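Local coordinates for protein sugar kinase, pfkB family (Thermotoga maritima, PDB 2AJR) that probably phosphorylates a phosphosugar at the expense of ATP, as a possible 1-phosphofructokinase of the pfkB family, and binds a magnesium ion, at residues A[25-30]-A[38-43]; A[57-62]-A[84-89]; A[134-139]-A[166-171]. All coordinates share one frame; numbering follows the deposited sequence.

The contacts follow one another along the chain. Contact 1, about 26 Å from the chain centre and touching the second subunit, joins strand 22-28 of the small four-stranded sheet to strand 37-39 and the loop after it, outside that sheet within the chain. Helices 53-63 and 76-89 pack in contact 2, helices 130-144 and 164-174 in contact 3. Centres are about 24 Å apart for contacts 1 and 2, 23 Å for contacts 2 and 3, and 40 Å for contacts 1 and 3. Contacts 2 and 3 probably lie on opposite faces of the large sheet, their crossovers running to opposite sides of strand 14-18; contact 1 probably belongs to the lid of a ribokinase-like kinase.

Contact 1. Residues A[25-30]-A[38-43]; sequences REIFIE and YRINDL
Ile-40 leans over Ile-27 and Ile-29, and Tyr-38 closes against Ile-29, so the contact rests on four side chains that meet through carbon alone. The aliphatic group centres on Ile-40 CD1. This methyl lies 3.7 Å from Ile-29 CG1 and 3.9 Å from Ile-27 CG2, touching two residues that sit on the same side of the strand and its extension. Each isoleucine of the 25-30 segment meets Ile-40 at about a right angle, so contact is made at branches and not along whole chains. The torsions of Ile-40 account for this: CG1 stands anti to the carbonyl carbon (chi1 -49°), and chi2 of -62° folds CD1 back from the extended form.

The aliphatic-aromatic part uses the other branch of Ile-29. Its CG2 is 3.7 Å from Tyr-38 CD1 and equally far from Tyr-38 CE1, approaching these two ring carbons obliquely. Ile-29 thus serves two partners, CG1 for Ile-40 and CG2 for Tyr-38. The tyrosine hydroxyl takes its hydrogen bond elsewhere, from the backbone N of Gln-33.

The two segments share no hydrogen bonds, and their closest CA atoms, of Ile-29 and Ile-40, are 8.2 Å apart, too far for adjacent strands. Strand 22-28 instead pairs with strand 105-112, while Tyr-38 and Arg-39 join a parallel ladder with a strand of the second subunit. Ile-121 of that subunit packs on both Ile-29 and Ile-40, and Ile-108 of the same subunit on Ile-27. A hydrophobic layer in which one chain's small sheet is completed by the other's strand is consistent with the β-clasp dimers that lid domains form in ribokinase-like sugar kinases.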
loop_
_atom_site.group_PDB
_atom_site.type_symbol
_atom_site.label_atom_id
_atom_site.label_comp_id
_atom_site.label_asym_id
_atom_site.label_seq_id
_atom_site.Cartn_x
_atom_site.Cartn_y
_atom_site.Cartn_z
ATOM N N ARG A 25 -1.093 -6.657 -2.272
ATOM C CA ARG A 25 -1.581 -5.732 -3.271
ATOM C C ARG A 25 -0.656 -5.733 -4.472
ATOM O O ARG A 25 0.437 -5.163 -4.426
ATOM C CB ARG A 25 -1.688 -4.321 -2.714
ATOM C CG ARG A 25 -2.200 -3.326 -3.793
ATOM C CD ARG A 25 -3.122 -2.269 -3.226
ATOM N NE ARG A 25 -4.455 -2.788 -2.912
ATOM C CZ ARG A 25 -5.418 -3.028 -3.804
ATOM N NH1 ARG A 25 -5.232 -2.811 -5.103
ATOM N NH2 ARG A 25 -6.586 -3.487 -3.385
ATOM N N GLU A 26 -1.109 -6.371 -5.548
ATOM C CA GLU A 26 -0.381 -6.405 -6.817
ATOM C C GLU A 26 -0.843 -5.255 -7.720
ATOM O O GLU A 26 -2.031 -4.973 -7.867
ATOM C CB GLU A 26 -0.592 -7.749 -7.524
ATOM C CG GLU A 26 -0.294 -9.031 -6.689
ATOM C CD GLU A 26 -1.354 -10.165 -6.916
ATOM O OE1 GLU A 26 -1.265 -10.858 -7.977
ATOM O OE2 GLU A 26 -2.267 -10.350 -6.031
ATOM N N ILE A 27 0.118 -4.580 -8.322
ATOM C CA ILE A 27 -0.150 -3.448 -9.182
ATOM C C ILE A 27 0.682 -3.686 -10.427
ATOM O O ILE A 27 1.869 -3.981 -10.319
ATOM C CB ILE A 27 0.290 -2.133 -8.512
ATOM C CG1 ILE A 27 -0.220 -2.071 -7.069
ATOM C CG2 ILE A 27 -0.199 -0.923 -9.308
ATOM C CD1 ILE A 27 0.535 -1.096 -6.210
ATOM N N PHE A 28 0.063 -3.561 -11.594
ATOM C CA PHE A 28 0.704 -3.872 -12.866
ATOM C C PHE A 28 0.867 -2.589 -13.652
ATOM O O PHE A 28 -0.099 -2.002 -14.084
ATOM C CB PHE A 28 -0.124 -4.920 -13.628
ATOM C CG PHE A 28 -0.300 -6.193 -12.844
ATOM C CD1 PHE A 28 0.726 -7.133 -12.785
ATOM C CD2 PHE A 28 -1.452 -6.419 -12.099
ATOM C CE1 PHE A 28 0.587 -8.307 -12.019
ATOM C CE2 PHE A 28 -1.595 -7.588 -11.315
ATOM C CZ PHE A 28 -0.574 -8.526 -11.276
ATOM N N ILE A 29 2.109 -2.147 -13.770
ATOM C CA ILE A 29 2.462 -0.906 -14.428
ATOM C C ILE A 29 3.593 -1.188 -15.415
ATOM O O ILE A 29 4.684 -1.600 -15.040
ATOM C CB ILE A 29 2.988 0.126 -13.409
ATOM C CG1 ILE A 29 1.927 0.481 -12.378
ATOM C CG2 ILE A 29 3.428 1.385 -14.107
ATOM C CD1 ILE A 29 2.517 1.079 -11.100
ATOM N N GLU A 30 3.335 -0.965 -16.679
ATOM C CA GLU A 30 4.378 -1.088 -17.688
ATOM C C GLU A 30 5.280 0.166 -17.675
ATOM O O GLU A 30 4.787 1.299 -17.602
ATOM C CB GLU A 30 3.740 -1.334 -19.069
ATOM C CG GLU A 30 2.849 -2.606 -19.091
ATOM C CD GLU A 30 2.810 -3.334 -20.446
ATOM O OE1 GLU A 30 2.822 -2.653 -21.503
ATOM O OE2 GLU A 30 2.756 -4.595 -20.443
ATOM N N TYR A 38 1.610 7.584 -10.899
ATOM C CA TYR A 38 0.838 6.689 -11.758
ATOM C C TYR A 38 -0.633 6.647 -11.345
ATOM O O TYR A 38 -0.945 6.416 -10.184
ATOM C CB TYR A 38 1.415 5.287 -11.724
ATOM C CG TYR A 38 2.830 5.229 -12.211
ATOM C CD1 TYR A 38 3.111 5.041 -13.563
ATOM C CD2 TYR A 38 3.896 5.391 -11.331
ATOM C CE1 TYR A 38 4.414 4.994 -14.020
ATOM C CE2 TYR A 38 5.203 5.357 -11.783
ATOM C CZ TYR A 38 5.457 5.152 -13.127
ATOM O OH TYR A 38 6.753 5.107 -13.585
ATOM N N ARG A 39 -1.525 6.895 -12.307
ATOM C CA ARG A 39 -2.960 6.721 -12.112
ATOM C C ARG A 39 -3.421 5.397 -12.707
ATOM O O ARG A 39 -3.473 5.260 -13.912
ATOM C CB ARG A 39 -3.706 7.876 -12.758
ATOM C CG ARG A 39 -3.718 9.102 -11.891
ATOM C CD ARG A 39 -3.718 10.394 -12.684
ATOM N NE ARG A 39 -3.776 11.528 -11.760
ATOM C CZ ARG A 39 -3.370 12.767 -12.026
ATOM N NH1 ARG A 39 -2.865 13.083 -13.215
ATOM N NH2 ARG A 39 -3.467 13.701 -11.085
ATOM N N ILE A 40 -3.744 4.425 -11.862
ATOM C CA ILE A 40 -4.293 3.167 -12.340
ATOM C C ILE A 40 -5.798 3.356 -12.582
ATOM O O ILE A 40 -6.575 3.315 -11.641
ATOM C CB ILE A 40 -4.077 2.022 -11.323
ATOM C CG1 ILE A 40 -2.616 1.949 -10.839
ATOM C CG2 ILE A 40 -4.507 0.672 -11.917
ATOM C CD1 ILE A 40 -1.577 1.654 -11.901
ATOM N N ASN A 41 -6.204 3.587 -13.830
ATOM C CA ASN A 41 -7.645 3.721 -14.196
ATOM C C ASN A 41 -8.317 2.357 -14.354
ATOM O O ASN A 41 -9.398 2.103 -13.825
ATOM C CB ASN A 41 -7.817 4.492 -15.516
ATOM C CG ASN A 41 -7.802 5.998 -15.330
ATOM O OD1 ASN A 41 -7.413 6.504 -14.275
ATOM N ND2 ASN A 41 -8.237 6.730 -16.365
ATOM N N ASP A 42 -7.650 1.508 -15.125
ATOM C CA ASP A 42 -8.053 0.137 -15.366
ATOM C C ASP A 42 -8.054 -0.642 -14.052
ATOM O O ASP A 42 -6.999 -0.798 -13.421
ATOM C CB ASP A 42 -7.042 -0.469 -16.346
ATOM C CG ASP A 42 -7.510 -1.756 -16.965
ATOM O OD1 ASP A 42 -8.338 -2.463 -16.351
ATOM O OD2 ASP A 42 -7.023 -2.067 -18.074
ATOM N N LEU A 43 -9.222 -1.140 -13.641
ATOM C CA LEU A 43 -9.323 -1.911 -12.389
ATOM C C LEU A 43 -8.666 -3.293 -12.511
ATOM O O LEU A 43 -8.398 -3.945 -11.496
ATOM C CB LEU A 43 -10.781 -2.041 -11.909
ATOM C CG LEU A 43 -11.012 -1.914 -10.382
ATOM C CD1 LEU A 43 -10.098 -2.842 -9.497
ATOM C CD2 LEU A 43 -10.879 -0.436 -9.948
#

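Contact 2. Residues A[57-62]-A[84-89]; sequences VSIALS and EELRKI
Ile-59 presents the end of its longer branch to Ile-89 and Leu-86. CD1 of Ile-59 lies 3.7 Å from CD1 of Ile-89, where the two isoleucines meet at about a right angle, and CG1 of Ile-59 is 4.0 Å from CD1 of Leu-86. Ile-89 reaches across because its CG1 branch is fully extended (chi2 -174°). The CB of Leu-86 leaves its backbone neither toward nor away from helix 53-63, but with CG anti to the backbone N (chi1 -172°) CD1 comes in to Ile-59. Ser-62 has turned its hydroxyl back on its own helix: OG donates to the carbonyl O of Ile-59 over 2.6 Å, in the carbonyl plane and on a lone pair. Cutting Ile-59 back to an alanine would remove CG1 and CD1 and is likely to leave the CD1 methyls of Leu-86 and Ile-89 without their partner.

The axes of segments 57-62 and 84-89 run nearly parallel, 17° apart, and come within 11.0 Å. Met-312 also packs on Ile-59, and helix 271-286 lies against Val-57, Ala-60 and Leu-61. Beneath, Leu-86 rests on strand 93-100, which helix 76-89 connects to parallel strand 68-75 in a β-α-β crossover.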
loop_
_atom_site.group_PDB
_atom_site.type_symbol
_atom_site.label_atom_id
_atom_site.label_comp_id
_atom_site.label_asym_id
_atom_site.label_seq_id
_atom_site.Cartn_x
_atom_site.Cartn_y
_atom_site.Cartn_z
ATOM N N VAL A 57 -0.505 -21.731 0.185
ATOM C CA VAL A 57 -0.532 -23.197 0.085
ATOM C C VAL A 57 -1.951 -23.709 0.277
ATOM O O VAL A 57 -2.382 -24.580 -0.463
ATOM C CB VAL A 57 0.429 -23.883 1.082
ATOM C CG1 VAL A 57 0.176 -25.385 1.147
ATOM C CG2 VAL A 57 1.873 -23.598 0.703
ATOM N N SER A 58 -2.685 -23.150 1.236
ATOM C CA SER A 58 -4.102 -23.466 1.384
ATOM C C SER A 58 -4.905 -23.132 0.133
ATOM O O SER A 58 -5.731 -23.923 -0.313
ATOM C CB SER A 58 -4.708 -22.738 2.583
ATOM O OG SER A 58 -4.284 -23.323 3.809
ATOM N N ILE A 59 -4.673 -21.957 -0.437
ATOM C CA ILE A 59 -5.370 -21.574 -1.669
ATOM C C ILE A 59 -5.004 -22.583 -2.772
ATOM O O ILE A 59 -5.889 -23.161 -3.395
ATOM C CB ILE A 59 -5.069 -20.099 -2.076
ATOM C CG1 ILE A 59 -5.675 -19.141 -1.032
ATOM C CG2 ILE A 59 -5.616 -19.780 -3.484
ATOM C CD1 ILE A 59 -5.063 -17.737 -1.005
ATOM N N ALA A 60 -3.708 -22.808 -2.976
ATOM C CA ALA A 60 -3.210 -23.830 -3.911
ATOM C C ALA A 60 -3.865 -25.217 -3.722
ATOM O O ALA A 60 -4.371 -25.812 -4.674
ATOM C CB ALA A 60 -1.705 -23.955 -3.789
ATOM N N LEU A 61 -3.850 -25.736 -2.502
ATOM C CA LEU A 61 -4.469 -27.029 -2.246
ATOM C C LEU A 61 -5.975 -27.037 -2.584
ATOM O O LEU A 61 -6.489 -28.037 -3.122
ATOM C CB LEU A 61 -4.226 -27.476 -0.801
ATOM C CG LEU A 61 -2.784 -27.858 -0.477
ATOM C CD1 LEU A 61 -2.634 -28.116 1.018
ATOM C CD2 LEU A 61 -2.328 -29.066 -1.289
ATOM N N SER A 62 -6.665 -25.929 -2.303
ATOM C CA SER A 62 -8.094 -25.822 -2.609
ATOM C C SER A 62 -8.377 -25.980 -4.105
ATOM O O SER A 62 -9.299 -26.677 -4.471
ATOM C CB SER A 62 -8.691 -24.510 -2.089
ATOM O OG SER A 62 -8.439 -23.447 -2.982
ATOM N N GLU A 84 -12.011 -12.826 5.557
ATOM C CA GLU A 84 -13.245 -12.860 4.796
ATOM C C GLU A 84 -12.963 -13.202 3.354
ATOM O O GLU A 84 -13.628 -14.047 2.776
ATOM C CB GLU A 84 -13.989 -11.537 4.905
ATOM C CG GLU A 84 -14.720 -11.437 6.219
ATOM C CD GLU A 84 -15.630 -10.233 6.336
ATOM O OE1 GLU A 84 -15.831 -9.506 5.319
ATOM O OE2 GLU A 84 -16.146 -10.031 7.467
ATOM N N GLU A 85 -11.955 -12.560 2.780
ATOM C CA GLU A 85 -11.547 -12.873 1.423
ATOM C C GLU A 85 -11.160 -14.326 1.326
ATOM O O GLU A 85 -11.538 -15.001 0.385
ATOM C CB GLU A 85 -10.394 -11.968 0.961
ATOM C CG GLU A 85 -10.841 -10.537 0.630
ATOM C CD GLU A 85 -11.986 -10.509 -0.367
ATOM O OE1 GLU A 85 -11.902 -11.238 -1.382
ATOM O OE2 GLU A 85 -12.984 -9.794 -0.128
ATOM N N LEU A 86 -10.450 -14.818 2.331
ATOM C CA LEU A 86 -9.952 -16.181 2.301
ATOM C C LEU A 86 -11.094 -17.159 2.291
ATOM O O LEU A 86 -11.064 -18.145 1.579
ATOM C CB LEU A 86 -9.045 -16.438 3.512
ATOM C CG LEU A 86 -8.258 -17.740 3.587
ATOM C CD1 LEU A 86 -7.415 -17.997 2.328
ATOM C CD2 LEU A 86 -7.397 -17.721 4.827
ATOM N N ARG A 87 -12.116 -16.876 3.079
ATOM C CA ARG A 87 -13.249 -17.768 3.187
ATOM C C ARG A 87 -14.041 -17.803 1.902
ATOM O O ARG A 87 -14.647 -18.823 1.584
ATOM C CB ARG A 87 -14.145 -17.343 4.340
ATOM C CG ARG A 87 -13.588 -17.701 5.711
ATOM C CD ARG A 87 -14.699 -18.183 6.632
ATOM N NE ARG A 87 -14.258 -18.275 8.022
ATOM C CZ ARG A 87 -14.151 -17.244 8.859
ATOM N NH1 ARG A 87 -14.437 -16.004 8.463
ATOM N NH2 ARG A 87 -13.742 -17.449 10.106
ATOM N N LYS A 88 -14.045 -16.691 1.167
ATOM C CA LYS A 88 -14.737 -16.632 -0.122
ATOM C C LYS A 88 -14.040 -17.457 -1.196
ATOM O O LYS A 88 -14.675 -17.815 -2.185
ATOM C CB LYS A 88 -14.841 -15.196 -0.635
ATOM C CG LYS A 88 -15.787 -14.281 0.138
ATOM C CD LYS A 88 -15.490 -12.827 -0.238
ATOM C CE LYS A 88 -16.311 -11.858 0.545
ATOM N NZ LYS A 88 -16.159 -10.507 -0.049
ATOM N N ILE A 89 -12.740 -17.722 -1.039
ATOM C CA ILE A 89 -12.005 -18.454 -2.074
ATOM C C ILE A 89 -12.475 -19.905 -2.187
ATOM O O ILE A 89 -12.594 -20.409 -3.296
ATOM C CB ILE A 89 -10.492 -18.419 -1.862
ATOM C CG1 ILE A 89 -9.988 -16.984 -1.983
ATOM C CG2 ILE A 89 -9.770 -19.307 -2.891
ATOM C CD1 ILE A 89 -8.505 -16.844 -1.935
#

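Contact 3. Residues A[134-139]-A[166-171]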
loop_
_atom_site.group_PDB
_atom_site.type_symbol
_atom_site.label_atom_id
_atom_site.label_comp_id
_atom_site.label_asym_id
_atom_site.label_seq_id
_atom_site.Cartn_x
_atom_site.Cartn_y
_atom_site.Cartn_z
ATOM N N ASN A 134 1.146 -18.222 23.196
ATOM C CA ASN A 134 0.648 -19.356 23.975
ATOM C C ASN A 134 -0.709 -19.849 23.501
ATOM O O ASN A 134 -0.916 -21.045 23.333
ATOM C CB ASN A 134 0.609 -19.026 25.471
ATOM C CG ASN A 134 1.996 -19.012 26.090
ATOM O OD1 ASN A 134 2.944 -19.617 25.559
ATOM N ND2 ASN A 134 2.128 -18.329 27.215
ATOM N N HIS A 135 -1.623 -18.931 23.256
ATOM C CA HIS A 135 -2.919 -19.304 22.724
ATOM C C HIS A 135 -2.741 -19.998 21.398
ATOM O O HIS A 135 -3.428 -20.969 21.112
ATOM C CB HIS A 135 -3.806 -18.082 22.542
ATOM C CG HIS A 135 -4.273 -17.490 23.825
ATOM N ND1 HIS A 135 -4.708 -16.188 23.921
ATOM C CD2 HIS A 135 -4.372 -18.016 25.070
ATOM C CE1 HIS A 135 -5.067 -15.938 25.171
ATOM N NE2 HIS A 135 -4.876 -17.031 25.888
ATOM N N PHE A 136 -1.809 -19.513 20.587
ATOM C CA PHE A 136 -1.516 -20.183 19.333
ATOM C C PHE A 136 -1.015 -21.618 19.537
ATOM O O PHE A 136 -1.464 -22.536 18.845
ATOM C CB PHE A 136 -0.501 -19.407 18.482
ATOM C CG PHE A 136 -0.107 -20.149 17.250
ATOM C CD1 PHE A 136 -0.891 -20.082 16.108
ATOM C CD2 PHE A 136 0.996 -20.979 17.248
ATOM C CE1 PHE A 136 -0.564 -20.799 14.963
ATOM C CE2 PHE A 136 1.327 -21.705 16.103
ATOM C CZ PHE A 136 0.536 -21.618 14.962
ATOM N N LEU A 137 -0.074 -21.818 20.453
ATOM C CA LEU A 137 0.525 -23.160 20.624
ATOM C C LEU A 137 -0.523 -24.151 21.091
ATOM O O LEU A 137 -0.536 -25.306 20.687
ATOM C CB LEU A 137 1.691 -23.139 21.624
ATOM C CG LEU A 137 2.944 -22.386 21.168
ATOM C CD1 LEU A 137 3.960 -22.198 22.322
ATOM C CD2 LEU A 137 3.550 -23.110 19.976
ATOM N N ARG A 138 -1.415 -23.655 21.930
ATOM C CA ARG A 138 -2.489 -24.436 22.504
ATOM C C ARG A 138 -3.470 -24.898 21.410
ATOM O O ARG A 138 -3.912 -26.049 21.415
ATOM C CB ARG A 138 -3.170 -23.578 23.569
ATOM C CG ARG A 138 -3.794 -24.314 24.729
ATOM C CD ARG A 138 -5.178 -24.802 24.390
ATOM N NE ARG A 138 -6.143 -24.389 25.399
ATOM C CZ ARG A 138 -6.774 -23.216 25.423
ATOM N NH1 ARG A 138 -6.564 -22.286 24.500
ATOM N NH2 ARG A 138 -7.622 -22.965 26.392
ATOM N N ARG A 139 -3.792 -24.018 20.466
ATOM C CA ARG A 139 -4.654 -24.379 19.329
ATOM C C ARG A 139 -3.944 -25.269 18.331
ATOM O O ARG A 139 -4.564 -26.131 17.700
ATOM C CB ARG A 139 -5.085 -23.146 18.559
ATOM C CG ARG A 139 -6.106 -22.315 19.220
ATOM C CD ARG A 139 -6.739 -21.403 18.186
ATOM N NE ARG A 139 -7.774 -20.580 18.788
ATOM C CZ ARG A 139 -8.235 -19.450 18.278
ATOM N NH1 ARG A 139 -7.775 -18.977 17.128
ATOM N NH2 ARG A 139 -9.166 -18.782 18.930
ATOM N N ASN A 166 10.942 -24.515 15.874
ATOM C CA ASN A 166 11.431 -25.768 16.381
ATOM C C ASN A 166 10.303 -26.443 17.158
ATOM O O ASN A 166 10.023 -27.612 16.945
ATOM C CB ASN A 166 12.668 -25.544 17.254
ATOM C CG ASN A 166 13.340 -26.824 17.636
ATOM O OD1 ASN A 166 12.806 -27.613 18.411
ATOM N ND2 ASN A 166 14.522 -27.052 17.083
ATOM N N GLU A 167 9.629 -25.699 18.032
ATOM C CA GLU A 167 8.589 -26.307 18.861
ATOM C C GLU A 167 7.483 -26.851 17.970
ATOM O O GLU A 167 6.950 -27.915 18.237
ATOM C CB GLU A 167 8.028 -25.329 19.907
ATOM C CG GLU A 167 7.263 -25.996 21.060
ATOM N N LEU A 168 7.167 -26.136 16.897
ATOM C CA LEU A 168 6.073 -26.528 16.006
ATOM C C LEU A 168 6.355 -27.824 15.272
ATOM O O LEU A 168 5.455 -28.651 15.102
ATOM C CB LEU A 168 5.791 -25.431 14.976
ATOM C CG LEU A 168 5.177 -24.172 15.584
ATOM C CD1 LEU A 168 5.090 -23.070 14.548
ATOM C CD2 LEU A 168 3.817 -24.482 16.189
ATOM N N VAL A 169 7.594 -27.981 14.812
ATOM C CA VAL A 169 8.020 -29.210 14.142
ATOM C C VAL A 169 8.023 -30.354 15.146
ATOM O O VAL A 169 7.615 -31.478 14.842
ATOM C CB VAL A 169 9.435 -29.056 13.534
ATOM C CG1 VAL A 169 10.005 -30.408 13.112
ATOM C CG2 VAL A 169 9.415 -28.069 12.360
ATOM N N ARG A 170 8.479 -30.044 16.353
ATOM C CA ARG A 170 8.653 -31.044 17.385
ATOM C C ARG A 170 7.304 -31.618 17.797
ATOM O O ARG A 170 7.113 -32.830 17.831
ATOM C CB ARG A 170 9.373 -30.427 18.588
ATOM C CG ARG A 170 10.084 -31.447 19.476
ATOM C CD ARG A 170 10.236 -30.910 20.889
ATOM N NE ARG A 170 8.925 -30.792 21.525
ATOM C CZ ARG A 170 8.674 -30.125 22.647
ATOM N NH1 ARG A 170 9.646 -29.490 23.295
ATOM N NH2 ARG A 170 7.437 -30.092 23.126
ATOM N N LEU A 171 6.369 -30.732 18.108
ATOM C CA LEU A 171 5.023 -31.138 18.463
ATOM C C LEU A 171 4.398 -31.994 17.358
ATOM O O LEU A 171 3.819 -33.046 17.643
ATOM C CB LEU A 171 4.167 -29.904 18.727
ATOM C CG LEU A 171 4.528 -29.118 19.991
ATOM C CD1 LEU A 171 4.043 -27.668 19.896
ATOM C CD2 LEU A 171 3.941 -29.810 21.201
#
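Leu-168 drives one methyl, CD2, at both Phe-136 and Leu-137. That methyl lies 3.7 Å from Phe-136 CE2, approaching the ring at its edge and near its plane, and 4.0 Å from Leu-137 CD2. Both pairs cross at about a right angle, and of Leu-168 only CD2 comes this close to either partner. The phenylalanine gets there through its first torsion: CG stands anti to the backbone N (chi1 175°), which carries CE2 to the other helix from a CB that does not itself point at it. The closest backbone approach, 8.0 Å between the CA atoms of Leu-137 and Leu-168, agrees with helices packed through side chains.

These helices, 130-144 and 164-174, flank strand 149-153 in sequence, and the second carries the β-α-β crossover from that strand to its parallel neighbour 178-182, a unit of the Rossmann-like large sheet in the ribokinase fold.

Further out, Leu-168 also packs on Ile-152 of strand 149-153, which seats it on the sheet. The ring of Phe-136 meets that of Phe-73 with the planes at about 45°, and its side chain touches Leu-19. A polar tie runs between the helices as well: the hydroxyl of Tyr-140 hydrogen-bonds the carbonyl O of Leu-168, while Leu-171 packs on Tyr-140 and Leu-144.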